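Local structure of FAD-binding oxidoreductase (Gulosibacter chungangensis, 7PBG) at residues A[89-93]-A[394-398]. The protein oxidises 4-alkylphenols such as 4-ethylphenol, which it dehydrogenates to 4-vinylphenol, using a covalently bound FAD. Sequence-based numbering, arbitrary orientation.
With FAD (flavin-adenine dinucleotide), chain C.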
ATOM      1  N   ASN A  89     -16.742  -3.380 -16.095  1.00 16.35           N
ATOM      2  CA  ASN A  89     -15.661  -2.353 -16.152  1.00 17.48           C
ATOM      3  C   ASN A  89     -15.984  -1.348 -17.274  1.00 19.07           C
ATOM      4  O   ASN A  89     -15.138  -1.126 -18.141  1.00 19.53           O
ATOM      5  CB  ASN A  89     -14.318  -3.046 -16.266  1.00 18.29           C
ATOM      6  CG  ASN A  89     -13.145  -2.173 -15.860  1.00 17.94           C
ATOM      7  OD1 ASN A  89     -13.293  -1.252 -15.035  1.00 18.71           O
ATOM      8  ND2 ASN A  89     -11.984  -2.455 -16.421  1.00 17.48           N
ATOM      9  N   LEU A  90     -17.182  -0.758 -17.234  1.00 18.21           N
ATOM     10  CA  LEU A  90     -17.660   0.205 -18.232  1.00 19.91           C
ATOM     11  C   LEU A  90     -16.701   1.380 -18.281  1.00 18.88           C
ATOM     12  O   LEU A  90     -16.315   1.904 -17.202  1.00 18.75           O
ATOM     13  CB  LEU A  90     -19.065   0.672 -17.867  1.00 21.78           C
ATOM     14  CG  LEU A  90     -20.132  -0.410 -17.952  1.00 22.82           C
ATOM     15  CD1 LEU A  90     -21.425   0.199 -17.481  1.00 21.40           C
ATOM     16  CD2 LEU A  90     -20.263  -0.996 -19.350  1.00 22.92           C
ATOM     17  N   GLY A  91     -16.353   1.774 -19.503  1.00 17.49           N
ATOM     18  CA  GLY A  91     -15.433   2.881 -19.788  1.00 16.86           C
ATOM     19  C   GLY A  91     -13.999   2.434 -19.932  1.00 17.56           C
ATOM     20  O   GLY A  91     -13.142   3.300 -20.306  1.00 18.12           O
ATOM     21  N   TYR A  92     -13.736   1.130 -19.671  1.00 18.56           N
ATOM     22  CA  TYR A  92     -12.380   0.545 -19.684  1.00 19.51           C
ATOM     23  C   TYR A  92     -12.416  -0.773 -20.450  1.00 20.18           C
ATOM     24  O   TYR A  92     -11.391  -1.455 -20.477  1.00 22.55           O
ATOM     25  CB  TYR A  92     -11.859   0.387 -18.255  1.00 20.18           C
ATOM     26  CG  TYR A  92     -11.722   1.711 -17.536  1.00 19.13           C
ATOM     27  CD1 TYR A  92     -10.675   2.596 -17.783  1.00 20.87           C
ATOM     28  CD2 TYR A  92     -12.548   1.980 -16.475  1.00 20.48           C
ATOM     29  CE1 TYR A  92     -10.569   3.796 -17.075  1.00 20.49           C
ATOM     30  CE2 TYR A  92     -12.452   3.155 -15.754  1.00 19.70           C
ATOM     31  CZ  TYR A  92     -11.409   4.034 -16.008  1.00 20.33           C
ATOM     32  OH  TYR A  92     -11.377   5.177 -15.279  1.00 21.94           O
ATOM     33  N   GLY A  93     -13.552  -1.138 -21.038  1.00 19.60           N
ATOM     34  CA  GLY A  93     -13.649  -2.349 -21.858  1.00 21.20           C
ATOM     35  C   GLY A  93     -14.779  -3.257 -21.420  1.00 19.34           C
ATOM     36  O   GLY A  93     -14.972  -4.246 -22.083  1.00 21.55           O
ATOM     37  N   GLY A 394     -22.736   6.343 -23.701  1.00 17.38           N
ATOM     38  CA  GLY A 394     -21.773   5.611 -22.886  1.00 17.49           C
ATOM     39  C   GLY A 394     -20.508   6.429 -22.797  1.00 16.01           C
ATOM     40  O   GLY A 394     -20.461   7.519 -23.412  1.00 18.88           O
ATOM     41  N   HIS A 395     -19.551   5.926 -22.035  1.00 17.98           N
ATOM     42  CA  HIS A 395     -18.301   6.660 -21.757  1.00 16.82           C
ATOM     43  C   HIS A 395     -17.074   5.833 -22.060  1.00 17.90           C
ATOM     44  O   HIS A 395     -17.172   4.637 -22.358  1.00 19.22           O
ATOM     45  CB  HIS A 395     -18.391   7.228 -20.326  1.00 17.14           C
ATOM     46  CG  HIS A 395     -18.609   6.200 -19.288  1.00 18.69           C
ATOM     47  ND1 HIS A 395     -17.830   5.074 -19.145  1.00 18.88           N
ATOM     48  CD2 HIS A 395     -19.500   6.166 -18.285  1.00 21.01           C
ATOM     49  CE1 HIS A 395     -18.315   4.339 -18.173  1.00 19.89           C
ATOM     50  NE2 HIS A 395     -19.272   5.027 -17.569  1.00 19.56           N
ATOM     51  N   PHE A 396     -15.940   6.529 -21.968  1.00 20.38           N
ATOM     52  CA  PHE A 396     -14.607   6.071 -22.404  1.00 19.39           C
ATOM     53  C   PHE A 396     -13.607   6.984 -21.729  1.00 17.54           C
ATOM     54  O   PHE A 396     -13.381   8.064 -22.216  1.00 18.63           O
ATOM     55  CB  PHE A 396     -14.597   6.101 -23.927  1.00 18.49           C
ATOM     56  CG  PHE A 396     -13.373   5.565 -24.623  1.00 17.50           C
ATOM     57  CD1 PHE A 396     -13.176   4.210 -24.746  1.00 19.31           C
ATOM     58  CD2 PHE A 396     -12.412   6.424 -25.151  1.00 16.66           C
ATOM     59  CE1 PHE A 396     -12.066   3.702 -25.400  1.00 18.31           C
ATOM     60  CE2 PHE A 396     -11.312   5.921 -25.812  1.00 18.57           C
ATOM     61  CZ  PHE A 396     -11.134   4.569 -25.942  1.00 18.18           C
ATOM     62  N   PHE A 397     -13.054   6.548 -20.590  1.00 18.24           N
ATOM     63  CA  PHE A 397     -12.426   7.473 -19.625  1.00 16.37           C
ATOM     64  C   PHE A 397     -11.052   7.936 -20.123  1.00 18.60           C
ATOM     65  O   PHE A 397     -10.266   7.121 -20.580  1.00 20.16           O
ATOM     66  CB  PHE A 397     -12.284   6.831 -18.241  1.00 18.15           C
ATOM     67  CG  PHE A 397     -13.583   6.741 -17.509  1.00 18.05           C
ATOM     68  CD1 PHE A 397     -14.173   7.875 -16.959  1.00 19.39           C
ATOM     69  CD2 PHE A 397     -14.198   5.519 -17.337  1.00 18.22           C
ATOM     70  CE1 PHE A 397     -15.402   7.791 -16.323  1.00 21.06           C
ATOM     71  CE2 PHE A 397     -15.417   5.422 -16.674  1.00 19.40           C
ATOM     72  CZ  PHE A 397     -15.999   6.567 -16.143  1.00 19.19           C
ATOM     73  N   TYR A 398     -10.809   9.216 -19.983  1.00 17.01           N
ATOM     74  CA  TYR A 398      -9.454   9.834 -19.965  1.00 17.85           C
ATOM     75  C   TYR A 398      -9.255  10.389 -18.568  1.00 18.64           C
ATOM     76  O   TYR A 398      -9.874  11.418 -18.244  1.00 18.77           O
ATOM     77  CB  TYR A 398      -9.363  10.925 -21.009  1.00 18.20           C
ATOM     78  CG  TYR A 398      -8.112  11.769 -20.930  1.00 18.90           C
ATOM     79  CD1 TYR A 398      -6.880  11.223 -21.228  1.00 20.70           C
ATOM     80  CD2 TYR A 398      -8.173  13.098 -20.554  1.00 19.30           C
ATOM     81  CE1 TYR A 398      -5.723  11.965 -21.100  1.00 20.52           C
ATOM     82  CE2 TYR A 398      -7.021  13.869 -20.487  1.00 19.71           C
ATOM     83  CZ  TYR A 398      -5.791  13.290 -20.735  1.00 21.39           C
ATOM     84  OH  TYR A 398      -4.632  14.009 -20.650  1.00 24.36           O
TER
HETATM   85  PA  FAD C 601     -14.560  -6.295 -13.205  1.00 17.83           P
HETATM   86  O1A FAD C 601     -15.003  -5.919 -14.582  1.00 19.12           O
HETATM   87  O2A FAD C 601     -15.037  -7.605 -12.628  1.00 18.25           O
HETATM   88  O5B FAD C 601     -12.992  -6.309 -13.190  1.00 16.85           O
HETATM   89  C5B FAD C 601     -12.226  -5.275 -13.794  1.00 16.90           C
HETATM   90  C4B FAD C 601     -10.905  -5.872 -14.217  1.00 18.48           C
HETATM   91  O4B FAD C 601     -10.148  -6.318 -13.054  1.00 18.57           O
HETATM   92  C3B FAD C 601     -10.984  -7.121 -15.108  1.00 18.55           C
HETATM   93  O3B FAD C 601     -11.184  -6.772 -16.476  1.00 20.59           O
HETATM   94  C2B FAD C 601      -9.665  -7.840 -14.785  1.00 17.53           C
HETATM   95  O2B FAD C 601      -8.616  -7.249 -15.530  1.00 19.38           O
HETATM   96  C1B FAD C 601      -9.534  -7.574 -13.289  1.00 18.00           C
HETATM   97  N9A FAD C 601     -10.167  -8.554 -12.446  1.00 19.11           N
HETATM   98  C8A FAD C 601     -11.387  -8.435 -11.859  1.00 18.78           C
HETATM   99  N7A FAD C 601     -11.686  -9.472 -11.133  1.00 19.27           N
HETATM  100  C5A FAD C 601     -10.638 -10.345 -11.300  1.00 17.77           C
HETATM  101  C6A FAD C 601     -10.360 -11.596 -10.739  1.00 18.35           C
HETATM  102  N6A FAD C 601     -11.214 -12.245  -9.938  1.00 18.32           N
HETATM  103  N1A FAD C 601      -9.202 -12.190 -11.108  1.00 20.84           N
HETATM  104  C2A FAD C 601      -8.352 -11.517 -11.924  1.00 20.42           C
HETATM  105  N3A FAD C 601      -8.496 -10.321 -12.481  1.00 20.79           N
HETATM  106  C4A FAD C 601      -9.680  -9.784 -12.122  1.00 18.14           C
HETATM  107  N1  FAD C 601     -14.818   3.283 -11.210  1.00 17.95           N
HETATM  108  C2  FAD C 601     -14.337   3.591 -10.019  1.00 15.61           C
HETATM  109  O2  FAD C 601     -13.363   2.960  -9.532  1.00 16.24           O
HETATM  110  N3  FAD C 601     -14.919   4.527  -9.245  1.00 17.11           N
HETATM  111  C4  FAD C 601     -15.978   5.278  -9.668  1.00 19.16           C
HETATM  112  O4  FAD C 601     -16.521   6.079  -8.883  1.00 23.78           O
HETATM  113  C4X FAD C 601     -16.488   5.024 -10.928  1.00 20.22           C
HETATM  114  N5  FAD C 601     -17.490   5.754 -11.338  1.00 21.11           N
HETATM  115  C5X FAD C 601     -17.983   5.471 -12.588  1.00 19.81           C
HETATM  116  C6  FAD C 601     -19.076   6.224 -13.042  1.00 20.38           C
HETATM  117  C7  FAD C 601     -19.676   5.974 -14.261  1.00 19.88           C
HETATM  118  C7M FAD C 601     -20.865   6.804 -14.696  1.00 20.17           C
HETATM  119  C8  FAD C 601     -19.171   4.921 -15.054  1.00 19.02           C
HETATM  120  C8M FAD C 601     -19.788   4.612 -16.385  1.00 21.45           C
HETATM  121  C9  FAD C 601     -18.075   4.197 -14.635  1.00 19.25           C
HETATM  122  C9A FAD C 601     -17.460   4.433 -13.391  1.00 17.27           C
HETATM  123  N10 FAD C 601     -16.392   3.681 -12.911  1.00 19.66           N
HETATM  124  C10 FAD C 601     -15.876   3.947 -11.651  1.00 18.36           C
HETATM  125  C1' FAD C 601     -15.844   2.522 -13.662  1.00 17.57           C
HETATM  126  C2' FAD C 601     -16.536   1.192 -13.322  1.00 19.28           C
HETATM  127  O2' FAD C 601     -17.993   1.358 -13.245  1.00 21.73           O
HETATM  128  C3' FAD C 601     -16.124   0.562 -11.975  1.00 18.67           C
HETATM  129  O3' FAD C 601     -14.732   0.654 -11.801  1.00 18.55           O
HETATM  130  C4' FAD C 601     -16.545  -0.899 -11.771  1.00 18.94           C
HETATM  131  O4' FAD C 601     -16.620  -1.198 -10.368  1.00 22.16           O
HETATM  132  C5' FAD C 601     -15.589  -1.841 -12.451  1.00 16.78           C
HETATM  133  O5' FAD C 601     -16.243  -3.037 -12.896  1.00 19.89           O
HETATM  134  P   FAD C 601     -16.314  -4.340 -11.977  1.00 19.61           P
HETATM  135  O1P FAD C 601     -17.437  -5.201 -12.474  1.00 19.52           O
HETATM  136  O2P FAD C 601     -16.363  -3.858 -10.562  1.00 19.17           O
HETATM  137  O3P FAD C 601     -14.915  -5.073 -12.226  1.00 18.08           O
HETATM  138  O   HOH W   1     -10.438   4.376 -20.725  1.00 20.16           O
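His395 and Phe397, from the strand 393-402 of the large antiparallel sheet, meet the type II beta turn Asn89-Tyr92 of the PCMH-type FAD-binding domain, and between them they illustrate how a covalent flavin is held at a domain junction. The imidazole carries the tether: its NE2 is bonded to C8M of the flavin at 1.4 Å. With CG placed between backbone N and carbonyl carbon (chi1 58°), the ring presents its edge to the turn, where His395 ND1 lies 3.3 Å from Gly91 CA and the Leu90 carbonyl borders the same plane. Over the centre of one imidazole face sits Phe397 CZ, 3.7 Å above the plane, and Phe45 meets this histidine edge-to-face.

Phe397 thus fills the angle between tether, turn and isoalloxazine. Its CZ reaches C9 of FAD at 3.5 Å, while the Leu90 O approaches the phenyl edge in plane. Farther back on the same ring, CD2 bears on one face of the Tyr92 phenol, 3.3 Å from Tyr92 CE2. The two ring planes are inclined by only 25°, yet they are slid so far apart that they barely overlap, and the side chains themselves cross at about a right angle. The Tyr92 ring also turns an edge to FAD C1' and touches Arg477, which hydrogen-bonds FAD and also Asn89 OD1.

One direct backbone hydrogen bond and one water bridge join the two segments. Gly91, at positive phi, brings its CA against the imidazole of His395 and the ring of Phe397. Its carbonyl oxygen is gripped twice: a water donates to both Gly91 O and Phe397 O, and Phe397 N donates to Gly91 O nearly straight (170°), in the carbonyl plane and on a lone pair, at 3.3 Å.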